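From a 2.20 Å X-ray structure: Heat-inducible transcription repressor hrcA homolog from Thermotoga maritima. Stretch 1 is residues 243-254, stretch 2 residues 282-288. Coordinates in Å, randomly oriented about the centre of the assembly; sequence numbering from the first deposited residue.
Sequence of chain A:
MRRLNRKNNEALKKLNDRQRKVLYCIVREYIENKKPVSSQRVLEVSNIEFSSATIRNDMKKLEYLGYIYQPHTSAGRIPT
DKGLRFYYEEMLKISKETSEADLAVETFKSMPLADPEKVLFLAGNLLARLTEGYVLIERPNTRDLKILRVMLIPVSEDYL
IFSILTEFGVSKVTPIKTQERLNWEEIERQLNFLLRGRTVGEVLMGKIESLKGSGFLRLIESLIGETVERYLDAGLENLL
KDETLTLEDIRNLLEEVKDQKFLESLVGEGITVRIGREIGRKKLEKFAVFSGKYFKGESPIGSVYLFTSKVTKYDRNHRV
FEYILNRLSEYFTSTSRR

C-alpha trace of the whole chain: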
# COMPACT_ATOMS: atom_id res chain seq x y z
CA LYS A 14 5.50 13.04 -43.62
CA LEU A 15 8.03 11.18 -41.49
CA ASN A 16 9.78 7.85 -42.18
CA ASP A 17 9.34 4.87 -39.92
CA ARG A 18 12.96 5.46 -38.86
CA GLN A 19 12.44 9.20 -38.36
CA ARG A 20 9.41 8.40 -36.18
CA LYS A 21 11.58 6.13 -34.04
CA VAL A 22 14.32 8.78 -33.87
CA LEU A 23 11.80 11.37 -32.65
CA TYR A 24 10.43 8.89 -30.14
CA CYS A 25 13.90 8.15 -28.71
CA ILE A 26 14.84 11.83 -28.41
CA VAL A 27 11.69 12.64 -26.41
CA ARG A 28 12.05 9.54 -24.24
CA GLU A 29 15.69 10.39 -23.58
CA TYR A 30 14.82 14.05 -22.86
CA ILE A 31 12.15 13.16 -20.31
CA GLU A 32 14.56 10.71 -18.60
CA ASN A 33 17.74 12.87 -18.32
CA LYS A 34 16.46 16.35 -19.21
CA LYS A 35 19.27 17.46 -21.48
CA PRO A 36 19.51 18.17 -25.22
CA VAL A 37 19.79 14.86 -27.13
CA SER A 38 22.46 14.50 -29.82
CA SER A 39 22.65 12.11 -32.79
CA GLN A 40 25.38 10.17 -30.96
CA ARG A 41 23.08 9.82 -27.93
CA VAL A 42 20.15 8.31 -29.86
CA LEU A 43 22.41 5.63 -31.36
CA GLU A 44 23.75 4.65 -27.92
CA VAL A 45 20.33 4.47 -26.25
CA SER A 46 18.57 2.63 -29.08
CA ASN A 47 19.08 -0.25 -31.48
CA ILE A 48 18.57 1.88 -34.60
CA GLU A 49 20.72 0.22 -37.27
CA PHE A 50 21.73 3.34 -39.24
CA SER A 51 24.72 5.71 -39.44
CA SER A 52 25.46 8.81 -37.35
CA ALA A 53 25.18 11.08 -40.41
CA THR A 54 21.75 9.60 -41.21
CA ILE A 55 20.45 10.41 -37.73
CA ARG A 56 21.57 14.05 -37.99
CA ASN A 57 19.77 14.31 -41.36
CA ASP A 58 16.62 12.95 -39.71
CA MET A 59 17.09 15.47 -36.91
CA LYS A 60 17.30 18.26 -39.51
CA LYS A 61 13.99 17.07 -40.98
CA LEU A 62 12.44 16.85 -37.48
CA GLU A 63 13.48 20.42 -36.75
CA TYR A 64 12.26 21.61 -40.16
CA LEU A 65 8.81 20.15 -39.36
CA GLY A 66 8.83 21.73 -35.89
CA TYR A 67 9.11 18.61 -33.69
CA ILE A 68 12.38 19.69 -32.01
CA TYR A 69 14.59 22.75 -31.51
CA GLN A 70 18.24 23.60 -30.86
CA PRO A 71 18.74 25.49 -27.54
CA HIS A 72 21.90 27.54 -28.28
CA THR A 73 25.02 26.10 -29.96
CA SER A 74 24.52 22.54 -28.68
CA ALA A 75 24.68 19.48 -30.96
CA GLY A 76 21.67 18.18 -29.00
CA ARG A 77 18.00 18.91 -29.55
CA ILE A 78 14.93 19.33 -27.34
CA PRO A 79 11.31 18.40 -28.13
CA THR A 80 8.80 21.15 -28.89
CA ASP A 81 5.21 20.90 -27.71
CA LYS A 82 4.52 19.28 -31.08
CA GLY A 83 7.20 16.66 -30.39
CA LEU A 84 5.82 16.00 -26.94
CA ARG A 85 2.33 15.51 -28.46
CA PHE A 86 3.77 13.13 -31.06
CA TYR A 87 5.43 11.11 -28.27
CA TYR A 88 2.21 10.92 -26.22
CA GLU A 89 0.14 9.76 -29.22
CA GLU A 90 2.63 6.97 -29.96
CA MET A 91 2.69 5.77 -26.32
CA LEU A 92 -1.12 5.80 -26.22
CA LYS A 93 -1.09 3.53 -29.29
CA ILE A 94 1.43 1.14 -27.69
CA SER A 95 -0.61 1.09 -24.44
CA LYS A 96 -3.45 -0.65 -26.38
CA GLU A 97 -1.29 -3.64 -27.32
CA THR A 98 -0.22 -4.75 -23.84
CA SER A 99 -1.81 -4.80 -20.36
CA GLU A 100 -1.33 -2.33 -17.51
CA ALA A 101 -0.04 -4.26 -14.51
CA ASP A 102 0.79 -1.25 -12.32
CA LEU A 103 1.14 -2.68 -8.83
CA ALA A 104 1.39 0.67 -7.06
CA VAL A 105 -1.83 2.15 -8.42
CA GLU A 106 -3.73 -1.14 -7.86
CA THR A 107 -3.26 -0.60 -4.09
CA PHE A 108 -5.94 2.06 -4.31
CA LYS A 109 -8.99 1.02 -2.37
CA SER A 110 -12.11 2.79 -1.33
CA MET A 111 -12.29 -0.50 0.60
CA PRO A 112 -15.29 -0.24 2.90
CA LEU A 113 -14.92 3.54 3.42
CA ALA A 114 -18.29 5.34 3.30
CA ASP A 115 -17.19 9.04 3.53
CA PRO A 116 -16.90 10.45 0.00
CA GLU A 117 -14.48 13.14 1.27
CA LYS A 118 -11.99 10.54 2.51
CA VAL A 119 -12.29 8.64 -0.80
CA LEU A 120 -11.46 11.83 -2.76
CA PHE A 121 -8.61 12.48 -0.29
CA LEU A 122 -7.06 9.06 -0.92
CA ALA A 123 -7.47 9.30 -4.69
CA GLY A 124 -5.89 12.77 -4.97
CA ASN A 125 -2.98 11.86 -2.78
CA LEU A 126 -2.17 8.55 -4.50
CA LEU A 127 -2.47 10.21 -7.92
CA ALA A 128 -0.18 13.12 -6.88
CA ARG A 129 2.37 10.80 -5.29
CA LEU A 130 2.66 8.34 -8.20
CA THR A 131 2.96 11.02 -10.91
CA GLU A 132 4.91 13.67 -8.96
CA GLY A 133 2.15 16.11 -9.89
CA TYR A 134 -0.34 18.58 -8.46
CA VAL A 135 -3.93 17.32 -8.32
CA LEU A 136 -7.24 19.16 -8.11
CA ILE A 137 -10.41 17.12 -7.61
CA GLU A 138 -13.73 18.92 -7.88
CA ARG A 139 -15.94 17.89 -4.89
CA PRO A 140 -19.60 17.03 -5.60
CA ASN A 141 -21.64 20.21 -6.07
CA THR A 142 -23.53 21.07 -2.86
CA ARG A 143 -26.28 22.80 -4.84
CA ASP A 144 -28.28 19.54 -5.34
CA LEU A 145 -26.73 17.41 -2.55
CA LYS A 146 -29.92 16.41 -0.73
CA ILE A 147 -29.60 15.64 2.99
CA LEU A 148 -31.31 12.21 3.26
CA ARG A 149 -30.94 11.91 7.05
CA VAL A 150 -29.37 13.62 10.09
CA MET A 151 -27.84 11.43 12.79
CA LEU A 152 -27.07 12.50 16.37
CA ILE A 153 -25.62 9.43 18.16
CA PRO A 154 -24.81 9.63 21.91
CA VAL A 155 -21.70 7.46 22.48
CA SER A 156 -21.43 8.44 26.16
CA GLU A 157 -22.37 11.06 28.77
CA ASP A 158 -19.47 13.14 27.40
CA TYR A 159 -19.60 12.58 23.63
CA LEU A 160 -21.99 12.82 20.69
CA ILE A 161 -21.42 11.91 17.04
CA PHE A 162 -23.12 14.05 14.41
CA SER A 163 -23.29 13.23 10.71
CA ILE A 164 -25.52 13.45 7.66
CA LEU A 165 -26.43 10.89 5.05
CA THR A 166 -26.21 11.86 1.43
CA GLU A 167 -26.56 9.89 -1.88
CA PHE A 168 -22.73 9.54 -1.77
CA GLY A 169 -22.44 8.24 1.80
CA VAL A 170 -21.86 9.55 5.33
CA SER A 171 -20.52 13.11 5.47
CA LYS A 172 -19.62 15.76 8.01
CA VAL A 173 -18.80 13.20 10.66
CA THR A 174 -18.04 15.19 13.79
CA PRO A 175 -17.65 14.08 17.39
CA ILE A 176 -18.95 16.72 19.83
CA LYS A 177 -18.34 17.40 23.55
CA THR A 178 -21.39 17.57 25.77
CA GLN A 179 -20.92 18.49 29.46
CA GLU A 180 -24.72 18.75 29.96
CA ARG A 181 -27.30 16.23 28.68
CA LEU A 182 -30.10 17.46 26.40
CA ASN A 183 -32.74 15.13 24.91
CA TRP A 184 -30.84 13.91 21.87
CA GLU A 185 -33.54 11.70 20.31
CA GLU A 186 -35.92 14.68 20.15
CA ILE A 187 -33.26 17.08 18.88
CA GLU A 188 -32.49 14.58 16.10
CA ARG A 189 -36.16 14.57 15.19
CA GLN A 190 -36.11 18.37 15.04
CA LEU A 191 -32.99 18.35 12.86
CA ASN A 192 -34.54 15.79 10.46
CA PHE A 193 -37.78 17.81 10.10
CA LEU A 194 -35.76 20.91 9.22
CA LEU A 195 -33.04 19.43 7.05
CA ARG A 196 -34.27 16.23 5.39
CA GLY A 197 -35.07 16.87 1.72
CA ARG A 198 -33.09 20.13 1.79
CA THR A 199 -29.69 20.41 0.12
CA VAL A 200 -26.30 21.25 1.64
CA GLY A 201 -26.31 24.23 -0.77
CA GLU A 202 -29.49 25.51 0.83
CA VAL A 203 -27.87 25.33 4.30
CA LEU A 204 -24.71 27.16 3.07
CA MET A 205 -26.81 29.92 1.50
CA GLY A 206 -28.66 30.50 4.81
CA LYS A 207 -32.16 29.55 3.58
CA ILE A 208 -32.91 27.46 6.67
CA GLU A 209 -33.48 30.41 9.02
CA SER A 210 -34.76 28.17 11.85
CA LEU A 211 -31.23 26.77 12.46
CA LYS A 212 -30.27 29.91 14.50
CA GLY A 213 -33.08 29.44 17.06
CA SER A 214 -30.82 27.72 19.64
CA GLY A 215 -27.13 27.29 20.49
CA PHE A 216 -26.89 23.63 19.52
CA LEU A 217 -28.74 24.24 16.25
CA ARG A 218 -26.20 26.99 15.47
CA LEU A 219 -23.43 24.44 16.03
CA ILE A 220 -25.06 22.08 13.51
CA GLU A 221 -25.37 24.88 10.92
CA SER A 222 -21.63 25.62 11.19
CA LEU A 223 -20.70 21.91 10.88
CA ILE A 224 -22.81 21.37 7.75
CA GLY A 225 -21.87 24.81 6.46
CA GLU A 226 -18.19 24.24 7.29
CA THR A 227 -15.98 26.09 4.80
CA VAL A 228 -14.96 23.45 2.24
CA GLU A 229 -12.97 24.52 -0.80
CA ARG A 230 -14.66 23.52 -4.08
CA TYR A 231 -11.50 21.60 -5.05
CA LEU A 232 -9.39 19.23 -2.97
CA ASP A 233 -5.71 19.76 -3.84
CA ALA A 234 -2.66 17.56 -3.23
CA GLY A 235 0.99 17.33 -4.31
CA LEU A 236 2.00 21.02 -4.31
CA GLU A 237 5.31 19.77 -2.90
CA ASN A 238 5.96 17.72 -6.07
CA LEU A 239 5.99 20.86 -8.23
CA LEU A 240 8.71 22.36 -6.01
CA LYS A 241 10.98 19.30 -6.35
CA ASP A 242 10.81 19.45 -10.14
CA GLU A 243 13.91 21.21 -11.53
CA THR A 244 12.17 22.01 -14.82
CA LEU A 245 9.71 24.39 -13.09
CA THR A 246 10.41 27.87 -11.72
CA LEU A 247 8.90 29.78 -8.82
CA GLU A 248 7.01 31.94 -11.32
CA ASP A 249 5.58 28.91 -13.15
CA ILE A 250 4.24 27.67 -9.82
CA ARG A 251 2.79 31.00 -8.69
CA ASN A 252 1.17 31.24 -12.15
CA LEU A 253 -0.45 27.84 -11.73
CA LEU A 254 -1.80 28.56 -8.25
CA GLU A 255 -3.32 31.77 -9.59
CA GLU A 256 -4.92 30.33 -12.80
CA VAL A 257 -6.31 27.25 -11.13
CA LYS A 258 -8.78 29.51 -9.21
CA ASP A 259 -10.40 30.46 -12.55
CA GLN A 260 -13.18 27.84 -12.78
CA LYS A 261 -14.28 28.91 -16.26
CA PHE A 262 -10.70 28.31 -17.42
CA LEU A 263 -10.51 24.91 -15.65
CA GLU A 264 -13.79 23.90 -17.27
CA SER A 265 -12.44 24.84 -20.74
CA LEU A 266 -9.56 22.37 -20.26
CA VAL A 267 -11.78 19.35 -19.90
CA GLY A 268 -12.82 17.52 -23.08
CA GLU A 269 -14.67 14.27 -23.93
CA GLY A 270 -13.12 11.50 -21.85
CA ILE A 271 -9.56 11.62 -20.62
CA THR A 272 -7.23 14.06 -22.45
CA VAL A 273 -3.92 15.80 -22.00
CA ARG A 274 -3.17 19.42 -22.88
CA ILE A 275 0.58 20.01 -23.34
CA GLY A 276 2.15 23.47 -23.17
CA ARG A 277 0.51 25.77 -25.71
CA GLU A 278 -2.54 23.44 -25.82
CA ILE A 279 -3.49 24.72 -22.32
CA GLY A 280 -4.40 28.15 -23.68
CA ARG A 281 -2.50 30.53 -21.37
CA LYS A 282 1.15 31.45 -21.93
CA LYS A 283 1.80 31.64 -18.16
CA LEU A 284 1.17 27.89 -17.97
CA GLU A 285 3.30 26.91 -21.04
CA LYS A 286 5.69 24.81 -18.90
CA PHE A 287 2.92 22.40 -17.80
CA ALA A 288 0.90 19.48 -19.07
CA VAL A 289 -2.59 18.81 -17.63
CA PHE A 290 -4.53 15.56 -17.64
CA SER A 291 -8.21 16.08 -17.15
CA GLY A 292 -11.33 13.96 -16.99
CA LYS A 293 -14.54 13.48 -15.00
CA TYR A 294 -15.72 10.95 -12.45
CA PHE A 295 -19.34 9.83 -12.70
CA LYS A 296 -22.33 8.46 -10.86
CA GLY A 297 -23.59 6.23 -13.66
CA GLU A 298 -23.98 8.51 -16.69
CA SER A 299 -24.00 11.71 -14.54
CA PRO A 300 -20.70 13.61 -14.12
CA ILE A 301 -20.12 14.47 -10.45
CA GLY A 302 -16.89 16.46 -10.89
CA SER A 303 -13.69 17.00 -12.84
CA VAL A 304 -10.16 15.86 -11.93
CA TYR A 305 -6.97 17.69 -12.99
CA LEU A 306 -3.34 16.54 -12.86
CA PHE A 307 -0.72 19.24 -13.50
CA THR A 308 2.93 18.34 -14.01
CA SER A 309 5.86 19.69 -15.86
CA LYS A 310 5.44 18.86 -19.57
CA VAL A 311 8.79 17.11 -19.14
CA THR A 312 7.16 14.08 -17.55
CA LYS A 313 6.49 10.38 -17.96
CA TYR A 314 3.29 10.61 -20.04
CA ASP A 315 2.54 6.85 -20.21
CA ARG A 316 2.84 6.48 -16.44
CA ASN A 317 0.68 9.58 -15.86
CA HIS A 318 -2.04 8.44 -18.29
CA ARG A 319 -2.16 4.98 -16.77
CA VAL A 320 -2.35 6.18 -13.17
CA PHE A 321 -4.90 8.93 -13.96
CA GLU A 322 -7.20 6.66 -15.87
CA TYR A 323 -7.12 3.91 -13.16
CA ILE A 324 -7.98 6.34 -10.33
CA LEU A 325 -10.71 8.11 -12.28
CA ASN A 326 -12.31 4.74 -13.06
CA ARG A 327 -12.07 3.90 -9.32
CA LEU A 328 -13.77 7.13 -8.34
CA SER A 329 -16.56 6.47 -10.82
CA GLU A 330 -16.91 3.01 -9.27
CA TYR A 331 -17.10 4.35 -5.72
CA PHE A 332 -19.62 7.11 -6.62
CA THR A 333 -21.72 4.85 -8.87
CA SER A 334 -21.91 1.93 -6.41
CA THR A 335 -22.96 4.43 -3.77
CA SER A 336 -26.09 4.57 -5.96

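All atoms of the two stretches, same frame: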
# COMPACT_ATOMS: atom_id res chain seq x y z
N GLU A 243 12.90 20.25 -11.11
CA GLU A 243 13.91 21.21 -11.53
C GLU A 243 13.55 21.94 -12.81
O GLU A 243 14.11 22.99 -13.10
CB GLU A 243 15.28 20.53 -11.70
CG GLU A 243 16.45 21.33 -11.13
CD GLU A 243 17.10 22.31 -12.13
OE1 GLU A 243 17.20 22.01 -13.35
OE2 GLU A 243 17.55 23.38 -11.67
N THR A 244 12.62 21.39 -13.58
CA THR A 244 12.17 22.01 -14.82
C THR A 244 11.17 23.14 -14.61
O THR A 244 10.82 23.82 -15.57
CB THR A 244 11.56 20.93 -15.77
OG1 THR A 244 10.47 20.23 -15.13
CG2 THR A 244 12.60 19.82 -16.04
N LEU A 245 10.71 23.37 -13.37
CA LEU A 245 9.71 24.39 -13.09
C LEU A 245 10.33 25.50 -12.26
O LEU A 245 11.21 25.25 -11.41
CB LEU A 245 8.50 23.78 -12.35
CG LEU A 245 7.66 22.74 -13.09
CD1 LEU A 245 6.59 22.13 -12.18
CD2 LEU A 245 7.02 23.33 -14.35
N THR A 246 9.92 26.74 -12.50
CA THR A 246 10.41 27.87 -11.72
C THR A 246 9.35 28.30 -10.71
O THR A 246 8.21 27.87 -10.79
CB THR A 246 10.73 29.08 -12.62
OG1 THR A 246 9.54 29.51 -13.28
CG2 THR A 246 11.72 28.71 -13.76
N LEU A 247 9.77 29.15 -9.80
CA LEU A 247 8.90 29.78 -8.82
C LEU A 247 7.75 30.50 -9.50
O LEU A 247 6.60 30.38 -9.08
CB LEU A 247 9.69 30.77 -7.97
CG LEU A 247 9.33 30.96 -6.51
CD1 LEU A 247 10.02 32.20 -5.94
CD2 LEU A 247 7.85 31.05 -6.30
N GLU A 248 8.05 31.25 -10.56
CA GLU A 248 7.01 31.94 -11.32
C GLU A 248 6.02 30.99 -12.00
O GLU A 248 4.83 31.24 -11.99
CB GLU A 248 7.61 32.94 -12.34
CG GLU A 248 6.93 34.32 -12.34
CD GLU A 248 7.50 35.32 -11.34
OE1 GLU A 248 6.98 35.40 -10.18
OE2 GLU A 248 8.47 36.05 -11.72
N ASP A 249 6.49 29.89 -12.59
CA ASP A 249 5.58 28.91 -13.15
C ASP A 249 4.57 28.47 -12.09
O ASP A 249 3.38 28.40 -12.36
CB ASP A 249 6.29 27.65 -13.65
CG ASP A 249 7.19 27.90 -14.86
OD1 ASP A 249 6.88 28.79 -15.70
OD2 ASP A 249 8.23 27.21 -15.05
N ILE A 250 5.07 28.20 -10.89
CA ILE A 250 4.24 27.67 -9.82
C ILE A 250 3.24 28.69 -9.28
O ILE A 250 2.06 28.36 -9.10
CB ILE A 250 5.11 27.08 -8.69
CG1 ILE A 250 5.91 25.88 -9.22
CG2 ILE A 250 4.23 26.61 -7.54
CD1 ILE A 250 7.06 25.45 -8.32
N ARG A 251 3.69 29.91 -9.04
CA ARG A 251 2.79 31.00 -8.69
C ARG A 251 1.73 31.16 -9.78
O ARG A 251 0.56 31.32 -9.48
CB ARG A 251 3.54 32.31 -8.55
CG ARG A 251 4.40 32.42 -7.33
CD ARG A 251 5.31 33.63 -7.36
NE ARG A 251 5.94 33.85 -6.07
CZ ARG A 251 7.02 34.61 -5.89
NH1 ARG A 251 7.58 35.26 -6.89
NH2 ARG A 251 7.51 34.75 -4.67
N ASN A 252 2.13 31.09 -11.05
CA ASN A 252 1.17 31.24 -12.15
C ASN A 252 0.10 30.16 -12.10
O ASN A 252 -1.06 30.44 -12.31
CB ASN A 252 1.85 31.21 -13.52
CG ASN A 252 2.65 32.47 -13.80
OD1 ASN A 252 2.40 33.52 -13.21
ND2 ASN A 252 3.62 32.37 -14.71
N LEU A 253 0.50 28.94 -11.79
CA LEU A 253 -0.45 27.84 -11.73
C LEU A 253 -1.46 28.07 -10.61
O LEU A 253 -2.67 27.94 -10.82
CB LEU A 253 0.28 26.54 -11.50
CG LEU A 253 -0.26 25.19 -11.99
CD1 LEU A 253 -0.36 24.25 -10.88
CD2 LEU A 253 -1.56 25.27 -12.76
N LEU A 254 -0.95 28.41 -9.43
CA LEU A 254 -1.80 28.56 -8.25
C LEU A 254 -2.81 29.68 -8.48
O LEU A 254 -3.93 29.58 -8.06
CB LEU A 254 -0.96 28.85 -7.01
CG LEU A 254 -0.11 27.65 -6.59
CD1 LEU A 254 0.90 28.04 -5.50
CD2 LEU A 254 -0.99 26.49 -6.13
N LYS A 282 -0.32 31.44 -21.85
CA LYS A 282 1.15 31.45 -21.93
C LYS A 282 1.83 31.25 -20.56
O LYS A 282 2.86 30.63 -20.47
CB LYS A 282 1.66 32.77 -22.54
CG LYS A 282 1.56 32.83 -24.05
CD LYS A 282 2.45 31.79 -24.73
CE LYS A 282 2.80 32.16 -26.17
NZ LYS A 282 1.74 31.77 -27.15
N LYS A 283 1.23 31.76 -19.50
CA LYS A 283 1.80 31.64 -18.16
C LYS A 283 1.94 30.19 -17.68
O LYS A 283 2.73 29.90 -16.80
CB LYS A 283 0.95 32.44 -17.15
CG LYS A 283 1.17 33.93 -17.27
CD LYS A 283 0.43 34.69 -16.16
CE LYS A 283 0.85 36.16 -16.07
NZ LYS A 283 1.93 36.53 -17.03
N LEU A 284 1.16 29.30 -18.30
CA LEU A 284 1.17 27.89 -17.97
C LEU A 284 1.85 27.00 -19.04
O LEU A 284 1.71 25.78 -19.01
CB LEU A 284 -0.27 27.44 -17.71
CG LEU A 284 -1.07 28.26 -16.67
CD1 LEU A 284 -2.52 27.88 -16.66
CD2 LEU A 284 -0.48 28.05 -15.27
N GLU A 285 2.65 27.61 -19.91
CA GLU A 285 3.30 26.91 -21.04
C GLU A 285 4.25 25.79 -20.64
O GLU A 285 4.52 24.92 -21.46
CB GLU A 285 4.11 27.89 -21.91
CG GLU A 285 3.37 28.47 -23.08
CD GLU A 285 4.31 29.12 -24.11
OE1 GLU A 285 5.16 29.96 -23.72
OE2 GLU A 285 4.21 28.78 -25.32
N LYS A 286 4.77 25.84 -19.42
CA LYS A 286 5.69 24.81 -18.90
C LYS A 286 5.04 23.53 -18.43
O LYS A 286 5.75 22.56 -18.13
CB LYS A 286 6.50 25.36 -17.72
CG LYS A 286 7.28 26.60 -18.07
CD LYS A 286 8.55 26.28 -18.80
CE LYS A 286 9.74 26.76 -17.97
NZ LYS A 286 9.88 25.99 -16.72
N PHE A 287 3.71 23.51 -18.37
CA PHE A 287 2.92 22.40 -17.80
C PHE A 287 2.27 21.52 -18.86
O PHE A 287 2.13 21.92 -20.02
CB PHE A 287 1.81 22.97 -16.92
CG PHE A 287 2.31 23.68 -15.70
CD1 PHE A 287 2.50 25.06 -15.71
CD2 PHE A 287 2.60 22.98 -14.56
CE1 PHE A 287 2.97 25.72 -14.59
CE2 PHE A 287 3.09 23.65 -13.41
CZ PHE A 287 3.25 25.00 -13.43
N ALA A 288 1.91 20.31 -18.44
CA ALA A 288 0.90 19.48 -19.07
C ALA A 288 -0.22 19.24 -18.02
O ALA A 288 0.06 19.14 -16.81
CB ALA A 288 1.50 18.18 -19.48
O HOH W 1 4.64 28.18 -17.40
O HOH W 2 5.71 31.15 -15.86

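Stretch 1 begins as a loop, E243 to T246, and becomes a helix at L247 that runs through L254 and beyond. Stretch 2 opens with a short 3-10 segment at K282 and K283. A type I beta turn follows from L284 to F287, closed by a backbone hydrogen bond from F287 N to L284 O at 3.1 Å. A strand starts at F287. The backbones come nearest where the helix passes the start of the turn: N252 CA lies 6.1 Å from K283 CA, and L253 CA lies 6.4 Å from L284 CA. The contact buries 507 Å² in total.

T246 caps the helix. D249 N donates to T246 OG1 at 3.2 Å, and T246 N donates back to D249 OD2 at 3.1 Å. This reciprocal pair fixes the carboxylate of D249 at the helix start. The CA-to-CB bond of D249 points toward stretch 2.

K286 meets it there. K286 NZ forms a salt bridge with D249 OD2 at 2.6 Å, which is also a hydrogen bond. The same ammonium donates to T244 O, with K286 NZ and T244 O 2.6 Å apart. One lysine thus ties the turn to both the loop and the first turn of the helix. D249 OD2 accepts from T246 N and also takes the salt bridge.

D249 OD1 turns to water. Water 1 donates to D249 OD1 at 2.9 Å and to K283 O at 2.6 Å, and accepts from K286 N at 3.1 Å. It links the carboxylate to two backbone groups of stretch 2. Water 2 donates to D249 OD1 at 2.6 Å and has weak bonds to N252 ND2 and K283 O. N252 ND2 also reaches K283 O directly, but at 3.4 Å and an angle of 141° this hydrogen bond is weak. The K283 side chain sets out toward the helix, yet its end leads away.

The apolar part of the contact centres on F287. Its ring lies between two leucines. L253 CG sits over one face, 4.1 Å from the ring centroid and 22° off the normal, a CH-pi contact. L245 CD2 covers the opposite face. At the ring edge, F287 CE1 approaches D249 O at 3.5 Å; that oxygen already accepts the helical bond from L253 N at 3.0 Å. L284 extends the apolar patch, with L284 CD2 3.9 Å from L253 CD2 and 3.5 Å from L253 CA. These buried side chains form the apolar side of the contact, while the polar bonds join K286 and K283 to the loop and helix.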